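Local coordinates for protein glutathione S-transferase (PDB 3AY8) that probably transfers glutathione onto electrophilic compounds, working as a homodimeric cytosolic glutathione transferase of the silkworm, at residues L20-R23 with P28-I31; Y74-Y79 with Q84-D89; W150-A153 with I158-T161. One frame throughout, in Å; residues are numbered along the deposited sequence.

Contact 1. Residues L20-R23 with P28-I31; sequences LAAR and PIQI
Ala22 and Arg23, near the C-terminal end of helix 13-25, touch Ile29 and Ile31 where the chain turns back into strand 30-33. This is the second half of the beta-alpha-beta unit (strand 5-8, helix 13-25, strand 30-33) of the thioredoxin-like N-terminal domain. Leu20 and Ala21, first along the helix, face elsewhere, packing on helix 158-173. Ala22 is the buried member: its CB meets the end of the Ile29 chain, with CD1 at 3.6 Å and CG1 a little farther off at 3.9 Å. Because Ile29 is modelled in two conformations and its CG1 here nearly eclipses the backbone N (chi1 2°), the fine detail of this packing is uncertain.

Arg23 begins pointing away from the strand. Its chain bends at chi2 (-47°), which brings the guanidinium back toward the two isoleucines. NE forms a salt bridge with Glu198 of helix 196-213, in the C-terminal domain, and NH1 is hydrogen-bonded to a glycerol, probably from the crystallisation liquor. Ile29 CD1 lies 3.8 Å from Arg23 NH1. Ile31 comes from the opposite direction, placing its CD1 3.4 Å from Arg23 NH2.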
ATOM      1  N   LEU A  20       7.984 -15.450   2.444  1.00 22.98           N
ATOM      2  CA  LEU A  20       9.093 -15.072   3.308  1.00 22.98           C
ATOM      3  C   LEU A  20       8.646 -14.818   4.747  1.00 23.55           C
ATOM      4  O   LEU A  20       9.375 -15.139   5.687  1.00 23.53           O
ATOM      5  CB  LEU A  20       9.811 -13.835   2.756  1.00 22.71           C
ATOM      6  CG  LEU A  20      10.890 -14.039   1.677  1.00 23.24           C
ATOM      7  CD1 LEU A  20      11.212 -12.710   1.006  1.00 20.86           C
ATOM      8  CD2 LEU A  20      12.176 -14.664   2.252  1.00 18.84           C
ATOM      9  N   ALA A  21       7.473 -14.203   4.914  1.00 23.84           N
ATOM     10  CA  ALA A  21       6.919 -13.965   6.255  1.00 24.98           C
ATOM     11  C   ALA A  21       6.600 -15.298   6.938  1.00 25.59           C
ATOM     12  O   ALA A  21       6.914 -15.483   8.111  1.00 25.45           O
ATOM     13  CB  ALA A  21       5.666 -13.096   6.184  1.00 24.19           C
ATOM     14  N   ALA A  22       5.965 -16.207   6.204  1.00 26.47           N
ATOM     15  CA  ALA A  22       5.689 -17.556   6.726  1.00 28.12           C
ATOM     16  C   ALA A  22       6.997 -18.257   7.142  1.00 28.51           C
ATOM     17  O   ALA A  22       7.062 -18.838   8.220  1.00 28.71           O
ATOM     18  CB  ALA A  22       4.918 -18.389   5.703  1.00 27.68           C
ATOM     19  N   ARG A  23       8.044 -18.156   6.317  1.00 29.09           N
ATOM     20  CA  ARG A  23       9.358 -18.735   6.670  1.00 29.77           C
ATOM     21  C   ARG A  23       9.935 -18.090   7.926  1.00 30.49           C
ATOM     22  O   ARG A  23      10.467 -18.785   8.788  1.00 30.10           O
ATOM     23  CB  ARG A  23      10.378 -18.618   5.527  1.00 29.40           C
ATOM     24  CG  ARG A  23       9.944 -19.204   4.167  1.00 31.39           C
ATOM     25  CD  ARG A  23       9.347 -20.600   4.292  1.00 32.97           C
ATOM     26  NE  ARG A  23       9.325 -21.348   3.033  1.00 31.94           N
ATOM     27  CZ  ARG A  23       8.780 -22.556   2.913  1.00 31.79           C
ATOM     28  NH1 ARG A  23       8.201 -23.136   3.956  1.00 32.54           N
ATOM     29  NH2 ARG A  23       8.810 -23.190   1.761  1.00 32.46           N
ATOM     30  N   PRO A  28       4.663 -24.102   9.473  1.00 38.90           N
ATOM     31  CA  PRO A  28       4.527 -25.064   8.383  1.00 38.40           C
ATOM     32  C   PRO A  28       3.325 -24.670   7.514  1.00 37.30           C
ATOM     33  O   PRO A  28       2.240 -24.399   8.036  1.00 37.19           O
ATOM     34  CB  PRO A  28       4.261 -26.383   9.120  1.00 38.50           C
ATOM     35  CG  PRO A  28       4.968 -26.211  10.435  1.00 39.36           C
ATOM     36  CD  PRO A  28       4.651 -24.772  10.792  1.00 39.19           C
ATOM     37  N   ILE A  29       3.530 -24.621   6.203  1.00 36.47           N
ATOM     38  CA  ILE A  29       2.474 -24.198   5.279  0.60 36.03           C
ATOM     39  C   ILE A  29       2.504 -25.025   4.025  1.00 35.29           C
ATOM     40  O   ILE A  29       3.583 -25.309   3.485  1.00 35.53           O
ATOM     41  CB  ILE A  29       2.664 -22.758   4.748  0.60 35.97           C
ATOM     42  CG1 ILE A  29       3.945 -22.119   5.263  0.60 36.48           C
ATOM     43  CG2 ILE A  29       1.398 -21.931   4.935  0.60 36.57           C
ATOM     44  CD1 ILE A  29       4.783 -21.603   4.144  0.60 36.07           C
ATOM     45  N   GLN A  30       1.321 -25.402   3.555  1.00 34.82           N
ATOM     46  CA  GLN A  30       1.176 -26.014   2.239  0.60 34.79           C
ATOM     47  C   GLN A  30       1.302 -24.918   1.197  1.00 34.39           C
ATOM     48  O   GLN A  30       0.728 -23.831   1.356  1.00 33.91           O
ATOM     49  CB  GLN A  30      -0.190 -26.677   2.081  0.60 34.91           C
ATOM     50  CG  GLN A  30      -0.314 -28.076   2.656  0.60 36.95           C
ATOM     51  CD  GLN A  30      -1.610 -28.765   2.228  0.60 37.96           C
ATOM     52  OE1 GLN A  30      -2.031 -28.677   1.069  0.60 39.52           O
ATOM     53  NE2 GLN A  30      -2.246 -29.449   3.164  0.60 39.41           N
ATOM     54  N   ILE A  31       2.046 -25.200   0.138  1.00 33.49           N
ATOM     55  CA  ILE A  31       2.262 -24.229  -0.910  1.00 32.97           C
ATOM     56  C   ILE A  31       1.724 -24.794  -2.203  1.00 33.22           C
ATOM     57  O   ILE A  31       2.230 -25.801  -2.717  1.00 32.45           O
ATOM     58  CB  ILE A  31       3.758 -23.864  -1.074  1.00 33.10           C
ATOM     59  CG1 ILE A  31       4.316 -23.254   0.220  1.00 33.00           C
ATOM     60  CG2 ILE A  31       3.955 -22.906  -2.274  1.00 31.93           C
ATOM     61  CD1 ILE A  31       5.803 -23.077   0.218  1.00 32.07           C
TER

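Contact 2. Residues Y74-Y79 with Q84-D89; sequences YLADKY and QWYPKD
Asp77, in the last turn of helix 68-79, reaches across to Tyr86 and Lys88 in the loop that leads from the thioredoxin-like domain into helix 90-120. One residue earlier, Ala76 brings the backbones close, its CB resting 3.6 Å from Tyr86 CB. From Asp77 CB the chain turns so that CG stands beside the backbone N (chi1 -84°), which swings the carboxylate toward the loop. There it crosses the phenol ring obliquely, the two planes 39° apart, with OD1 3.6 Å from Tyr86 CD2. OD1 also meets Lys88 NZ in a weak, long salt bridge at 3.4 Å, and a water that donates to it at 2.9 Å while also donating to Tyr86 O. The Lys88 chain bends at chi3 and chi4 to deliver its ammonium. OD2 passes 3.8 Å from Tyr86 CE2 and forms a salt bridge with Arg93 of helix 90-120, which also bonds Tyr86 O and lies in cation-pi contact with the Tyr86 ring; Tyr86 OH continues to Asn97. With an alanine at Asp77, Arg93 and Lys88 are likely to lose their shared anion, and the water one of its acceptors. Two cations around one carboxylate would be expected to favour its ionised form, and probably help tie the end of helix 68-79 to the loop and to the start of helix 90-120.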
ATOM      1  N   TYR A  74      -1.213 -10.979   9.537  1.00 27.12           N
ATOM      2  CA  TYR A  74      -2.133 -11.982  10.066  1.00 28.19           C
ATOM      3  C   TYR A  74      -1.369 -13.217  10.572  1.00 28.58           C
ATOM      4  O   TYR A  74      -1.597 -13.682  11.697  1.00 28.05           O
ATOM      5  CB  TYR A  74      -3.143 -12.386   8.998  1.00 28.44           C
ATOM      6  CG  TYR A  74      -3.990 -13.566   9.411  1.00 30.80           C
ATOM      7  CD1 TYR A  74      -5.024 -13.411  10.339  1.00 31.70           C
ATOM      8  CD2 TYR A  74      -3.745 -14.835   8.899  1.00 30.82           C
ATOM      9  CE1 TYR A  74      -5.787 -14.491  10.739  1.00 33.18           C
ATOM     10  CE2 TYR A  74      -4.507 -15.927   9.293  1.00 32.33           C
ATOM     11  CZ  TYR A  74      -5.528 -15.747  10.213  1.00 33.23           C
ATOM     12  OH  TYR A  74      -6.308 -16.810  10.608  1.00 34.19           O
ATOM     13  N   LEU A  75      -0.464 -13.730   9.734  1.00 28.19           N
ATOM     14  CA  LEU A  75       0.413 -14.837  10.124  1.00 28.69           C
ATOM     15  C   LEU A  75       1.272 -14.526  11.352  1.00 29.17           C
ATOM     16  O   LEU A  75       1.411 -15.370  12.248  1.00 28.89           O
ATOM     17  CB  LEU A  75       1.312 -15.255   8.949  1.00 28.18           C
ATOM     18  CG  LEU A  75       0.634 -15.863   7.726  1.00 27.60           C
ATOM     19  CD1 LEU A  75       1.683 -16.229   6.674  1.00 27.52           C
ATOM     20  CD2 LEU A  75      -0.155 -17.109   8.118  1.00 28.25           C
ATOM     21  N   ALA A  76       1.851 -13.325  11.395  1.00 29.24           N
ATOM     22  CA  ALA A  76       2.704 -12.950  12.518  1.00 30.23           C
ATOM     23  C   ALA A  76       1.928 -12.927  13.853  1.00 31.20           C
ATOM     24  O   ALA A  76       2.400 -13.483  14.850  1.00 31.06           O
ATOM     25  CB  ALA A  76       3.391 -11.635  12.264  1.00 30.30           C
ATOM     26  N   ASP A  77       0.744 -12.306  13.857  1.00 31.41           N
ATOM     27  CA  ASP A  77      -0.093 -12.246  15.064  1.00 32.69           C
ATOM     28  C   ASP A  77      -0.734 -13.604  15.415  1.00 33.57           C
ATOM     29  O   ASP A  77      -0.816 -13.960  16.583  1.00 33.25           O
ATOM     30  CB  ASP A  77      -1.174 -11.152  14.946  1.00 32.02           C
ATOM     31  CG  ASP A  77      -0.663  -9.758  15.322  1.00 32.61           C
ATOM     32  OD1 ASP A  77       0.443  -9.643  15.891  1.00 34.66           O
ATOM     33  OD2 ASP A  77      -1.373  -8.759  15.055  1.00 31.48           O
ATOM     34  N   LYS A  78      -1.177 -14.358  14.409  1.00 34.57           N
ATOM     35  CA  LYS A  78      -1.859 -15.623  14.672  1.00 36.44           C
ATOM     36  C   LYS A  78      -0.898 -16.758  15.088  1.00 37.50           C
ATOM     37  O   LYS A  78      -1.203 -17.515  16.013  1.00 37.71           O
ATOM     38  CB  LYS A  78      -2.741 -16.030  13.479  1.00 36.21           C
ATOM     39  CG  LYS A  78      -3.569 -17.299  13.693  1.00 37.91           C
ATOM     40  CD  LYS A  78      -4.965 -17.007  14.195  1.00 40.59           C
ATOM     41  CE  LYS A  78      -5.728 -18.296  14.486  1.00 43.01           C
ATOM     42  NZ  LYS A  78      -6.123 -19.036  13.231  1.00 44.46           N
ATOM     43  N   TYR A  79       0.260 -16.848  14.434  1.00 38.04           N
ATOM     44  CA  TYR A  79       1.166 -17.991  14.613  1.00 39.17           C
ATOM     45  C   TYR A  79       2.559 -17.656  15.144  1.00 40.02           C
ATOM     46  O   TYR A  79       3.330 -18.563  15.464  1.00 40.33           O
ATOM     47  CB  TYR A  79       1.255 -18.816  13.315  1.00 39.00           C
ATOM     48  CG  TYR A  79      -0.092 -19.337  12.862  1.00 39.60           C
ATOM     49  CD1 TYR A  79      -0.737 -20.360  13.564  1.00 41.75           C
ATOM     50  CD2 TYR A  79      -0.738 -18.786  11.760  1.00 39.85           C
ATOM     51  CE1 TYR A  79      -1.999 -20.822  13.173  1.00 42.43           C
ATOM     52  CE2 TYR A  79      -1.988 -19.241  11.353  1.00 41.98           C
ATOM     53  CZ  TYR A  79      -2.612 -20.262  12.067  1.00 43.08           C
ATOM     54  OH  TYR A  79      -3.849 -20.712  11.676  1.00 44.13           O
ATOM     55  N   GLN A  84       9.056 -10.366  18.093  0.50 38.68           N
ATOM     56  CA  GLN A  84      10.099  -9.780  17.241  0.50 37.76           C
ATOM     57  C   GLN A  84       9.614  -9.341  15.863  0.50 36.81           C
ATOM     58  O   GLN A  84       9.873  -8.219  15.436  0.50 36.75           O
ATOM     59  CB  GLN A  84      11.278 -10.756  17.057  0.50 37.69           C
ATOM     60  CG  GLN A  84      12.535 -10.092  16.518  0.50 37.27           C
ATOM     61  CD  GLN A  84      13.350 -10.981  15.581  0.50 36.76           C
ATOM     62  OE1 GLN A  84      13.556 -10.636  14.420  0.50 33.80           O
ATOM     63  NE2 GLN A  84      13.820 -12.122  16.086  0.50 34.54           N
ATOM     64  N   TRP A  85       8.923 -10.242  15.177  1.00 36.16           N
ATOM     65  CA  TRP A  85       8.616 -10.084  13.745  1.00 34.97           C
ATOM     66  C   TRP A  85       7.549  -9.028  13.451  1.00 33.81           C
ATOM     67  O   TRP A  85       7.568  -8.409  12.397  1.00 33.55           O
ATOM     68  CB  TRP A  85       8.303 -11.430  13.091  1.00 34.52           C
ATOM     69  CG  TRP A  85       9.519 -12.330  13.024  1.00 34.05           C
ATOM     70  CD1 TRP A  85       9.830 -13.357  13.878  1.00 33.92           C
ATOM     71  CD2 TRP A  85      10.587 -12.272  12.066  1.00 32.63           C
ATOM     72  NE1 TRP A  85      11.013 -13.941  13.510  1.00 34.63           N
ATOM     73  CE2 TRP A  85      11.504 -13.297  12.403  1.00 34.22           C
ATOM     74  CE3 TRP A  85      10.863 -11.452  10.962  1.00 31.10           C
ATOM     75  CZ2 TRP A  85      12.674 -13.533  11.663  1.00 33.10           C
ATOM     76  CZ3 TRP A  85      12.029 -11.685  10.228  1.00 31.47           C
ATOM     77  CH2 TRP A  85      12.921 -12.714  10.584  1.00 32.59           C
ATOM     78  N   TYR A  86       6.641  -8.819  14.399  1.00 32.63           N
ATOM     79  CA  TYR A  86       5.591  -7.804  14.279  1.00 31.45           C
ATOM     80  C   TYR A  86       5.240  -7.343  15.695  1.00 31.09           C
ATOM     81  O   TYR A  86       4.306  -7.861  16.291  1.00 30.36           O
ATOM     82  CB  TYR A  86       4.368  -8.401  13.580  1.00 31.35           C
ATOM     83  CG  TYR A  86       3.313  -7.412  13.116  1.00 29.39           C
ATOM     84  CD1 TYR A  86       3.669  -6.189  12.531  1.00 29.00           C
ATOM     85  CD2 TYR A  86       1.963  -7.716  13.229  1.00 27.70           C
ATOM     86  CE1 TYR A  86       2.702  -5.291  12.096  1.00 27.49           C
ATOM     87  CE2 TYR A  86       0.980  -6.822  12.795  1.00 27.45           C
ATOM     88  CZ  TYR A  86       1.363  -5.615  12.228  1.00 27.85           C
ATOM     89  OH  TYR A  86       0.404  -4.731  11.792  1.00 27.35           O
ATOM     90  N   PRO A  87       6.009  -6.382  16.242  1.00 31.02           N
ATOM     91  CA  PRO A  87       5.851  -6.027  17.669  1.00 31.45           C
ATOM     92  C   PRO A  87       4.457  -5.534  18.035  1.00 31.90           C
ATOM     93  O   PRO A  87       3.821  -4.811  17.252  1.00 31.00           O
ATOM     94  CB  PRO A  87       6.896  -4.933  17.889  1.00 30.79           C
ATOM     95  CG  PRO A  87       7.953  -5.213  16.853  1.00 32.39           C
ATOM     96  CD  PRO A  87       7.165  -5.700  15.635  1.00 30.88           C
ATOM     97  N   LYS A  88       3.998  -5.935  19.219  1.00 32.21           N
ATOM     98  CA  LYS A  88       2.668  -5.572  19.680  1.00 33.02           C
ATOM     99  C   LYS A  88       2.608  -4.136  20.193  1.00 32.73           C
ATOM    100  O   LYS A  88       1.547  -3.521  20.127  1.00 33.08           O
ATOM    101  CB  LYS A  88       2.153  -6.563  20.724  1.00 33.78           C
ATOM    102  CG  LYS A  88       2.109  -7.999  20.198  1.00 36.63           C
ATOM    103  CD  LYS A  88       1.187  -8.896  21.014  1.00 42.01           C
ATOM    104  CE  LYS A  88      -0.013  -9.347  20.190  1.00 43.65           C
ATOM    105  NZ  LYS A  88       0.400 -10.400  19.226  1.00 44.50           N
ATOM    106  N   ASP A  89       3.731  -3.604  20.681  1.00 32.26           N
ATOM    107  CA  ASP A  89       3.813  -2.177  21.067  1.00 32.86           C
ATOM    108  C   ASP A  89       3.295  -1.317  19.898  1.00 32.26           C
ATOM    109  O   ASP A  89       3.725  -1.507  18.753  1.00 31.17           O
ATOM    110  CB  ASP A  89       5.258  -1.788  21.442  1.00 33.12           C
ATOM    111  CG  ASP A  89       5.435  -0.276  21.684  1.00 35.65           C
ATOM    112  OD1 ASP A  89       5.226   0.183  22.830  1.00 38.80           O
ATOM    113  OD2 ASP A  89       5.807   0.458  20.738  1.00 36.20           O
TER
HETATM  114  O   HOH W   1       3.258 -10.274  16.286  1.00 30.01           O

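Contact 3. Residues W150-A153 with I158-T161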
ATOM      1  N   TRP A 150      18.084  -2.907  10.212  1.00 29.73           N
ATOM      2  CA  TRP A 150      16.995  -3.414   9.370  1.00 29.76           C
ATOM      3  C   TRP A 150      16.008  -2.268   9.084  1.00 29.50           C
ATOM      4  O   TRP A 150      16.191  -1.172   9.610  1.00 29.03           O
ATOM      5  CB  TRP A 150      16.314  -4.610  10.053  1.00 29.43           C
ATOM      6  CG  TRP A 150      17.268  -5.758  10.332  1.00 29.15           C
ATOM      7  CD1 TRP A 150      18.010  -5.951  11.467  1.00 28.92           C
ATOM      8  CD2 TRP A 150      17.593  -6.848   9.451  1.00 28.92           C
ATOM      9  NE1 TRP A 150      18.768  -7.103  11.352  1.00 28.52           N
ATOM     10  CE2 TRP A 150      18.539  -7.664  10.124  1.00 29.66           C
ATOM     11  CE3 TRP A 150      17.192  -7.205   8.152  1.00 29.04           C
ATOM     12  CZ2 TRP A 150      19.069  -8.832   9.551  1.00 29.61           C
ATOM     13  CZ3 TRP A 150      17.721  -8.360   7.580  1.00 29.10           C
ATOM     14  CH2 TRP A 150      18.652  -9.160   8.282  1.00 29.89           C
ATOM     15  N   VAL A 151      14.990  -2.496   8.246  1.00 29.60           N
ATOM     16  CA  VAL A 151      14.160  -1.373   7.752  1.00 29.90           C
ATOM     17  C   VAL A 151      13.349  -0.654   8.835  1.00 30.16           C
ATOM     18  O   VAL A 151      13.092   0.545   8.721  1.00 30.06           O
ATOM     19  CB  VAL A 151      13.186  -1.745   6.573  1.00 30.03           C
ATOM     20  CG1 VAL A 151      13.929  -2.197   5.326  1.00 29.76           C
ATOM     21  CG2 VAL A 151      12.144  -2.757   7.005  1.00 28.66           C
ATOM     22  N   ALA A 152      12.939  -1.378   9.871  1.00 30.54           N
ATOM     23  CA  ALA A 152      11.985  -0.816  10.829  1.00 31.60           C
ATOM     24  C   ALA A 152      12.444  -0.894  12.274  1.00 32.59           C
ATOM     25  O   ALA A 152      11.705  -0.489  13.177  1.00 33.21           O
ATOM     26  CB  ALA A 152      10.604  -1.488  10.670  1.00 31.49           C
ATOM     27  N   ALA A 153      13.650  -1.421  12.487  1.00 33.12           N
ATOM     28  CA  ALA A 153      14.178  -1.672  13.827  1.00 34.12           C
ATOM     29  C   ALA A 153      15.605  -2.170  13.699  1.00 34.53           C
ATOM     30  O   ALA A 153      16.106  -2.379  12.586  1.00 34.14           O
ATOM     31  CB  ALA A 153      13.323  -2.708  14.572  1.00 33.52           C
ATOM     32  N   ILE A 158       8.620  -8.315   9.664  1.00 24.39           N
ATOM     33  CA  ILE A 158       7.927  -8.570   8.405  1.00 23.97           C
ATOM     34  C   ILE A 158       8.044  -7.410   7.404  1.00 23.50           C
ATOM     35  O   ILE A 158       7.802  -7.606   6.218  1.00 23.39           O
ATOM     36  CB  ILE A 158       6.430  -8.982   8.580  1.00 24.15           C
ATOM     37  CG1 ILE A 158       5.601  -7.865   9.217  1.00 23.81           C
ATOM     38  CG2 ILE A 158       6.302 -10.304   9.357  1.00 24.53           C
ATOM     39  CD1 ILE A 158       4.092  -8.172   9.203  1.00 21.44           C
ATOM     40  N   ALA A 159       8.390  -6.211   7.869  1.00 23.10           N
ATOM     41  CA  ALA A 159       8.680  -5.112   6.922  1.00 23.62           C
ATOM     42  C   ALA A 159       9.917  -5.464   6.064  1.00 23.73           C
ATOM     43  O   ALA A 159       9.960  -5.179   4.866  1.00 23.78           O
ATOM     44  CB  ALA A 159       8.876  -3.802   7.659  1.00 23.16           C
ATOM     45  N   ASP A 160      10.897  -6.133   6.662  1.00 24.07           N
ATOM     46  CA  ASP A 160      12.074  -6.585   5.894  1.00 24.49           C
ATOM     47  C   ASP A 160      11.760  -7.686   4.901  1.00 24.23           C
ATOM     48  O   ASP A 160      12.278  -7.663   3.798  1.00 24.53           O
ATOM     49  CB  ASP A 160      13.214  -7.029   6.810  1.00 24.65           C
ATOM     50  CG  ASP A 160      13.665  -5.928   7.739  1.00 26.11           C
ATOM     51  OD1 ASP A 160      14.434  -5.043   7.284  1.00 27.48           O
ATOM     52  OD2 ASP A 160      13.254  -5.958   8.915  1.00 25.32           O
ATOM     53  N   THR A 161      10.925  -8.653   5.278  1.00 24.54           N
ATOM     54  CA  THR A 161      10.570  -9.715   4.332  1.00 24.62           C
ATOM     55  C   THR A 161       9.847  -9.162   3.091  1.00 24.51           C
ATOM     56  O   THR A 161      10.165  -9.547   1.972  1.00 24.38           O
ATOM     57  CB  THR A 161       9.807 -10.875   4.998  1.00 24.72           C
ATOM     58  OG1 THR A 161       8.762 -10.358   5.818  1.00 24.81           O
ATOM     59  CG2 THR A 161      10.773 -11.700   5.886  1.00 24.48           C
TER
HETATM   60  O   HOH W   2      12.857  -4.219  10.774  1.00 24.72           O
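Asp160 OD1 accepts the backbone N-H of Val151 at 2.8 Å, an almost straight bond (175°) made through the syn lone pair, and the same oxygen is bonded by the indole NE1 of Trp186 on helix 181-190. The aspartate sits in the first turn of helix 158-173 in the all-helical C-terminal domain. Three residues after Thr157, it caps Thr157 N through OD2, while Thr157 OG1 meets Ala159 N: close to a capping box, and probably resembling the one at the start of the corresponding helix in other glutathione transferases. A water donates to OD2 at 2.6 Å and accepts from Ala152 N, so OD1 holds the loop directly at Val151 and OD2 through a water at Ala152.

Apolar groups close round this buried carboxylate. Trp150 brings its ring edge to OD1, which lies in the ring plane 3.6 Å from CE3; ring and carboxylate planes stand 79° apart. With CG1 of Val151 beside the backbone N (chi1 -63°), its CG2 lies between Asp160 OD1 and Ala159 CB. Ala152 CB touches Ala159 CB more loosely, at 4.2 Å, whereas Val151 CG2 presses on Ala159 CB at 3.5 Å, tighter than usual for two carbons.

Overall arrangement
The three contacts follow one another along the chain, each closing before the next opens. Contact 1 lies in the thioredoxin-like N-terminal domain, contact 2 at the passage out of it, and contact 3 in the helical C-terminal domain. Their centres are about 15 Å (1 and 2), 13 Å (2 and 3) and 18 Å (1 and 3) apart. Helix 13-25 meets both neighbours, Ala22 packing on Leu75 and Leu20 on Thr161, while Trp85 O probably accepts from Ile158 N, joining the interdomain loop to helix 158-173. These links run along the domain interface and probably help set the domains' relative position; from the helix of contact 2, Tyr74 also bonds Gln91 of the second subunit.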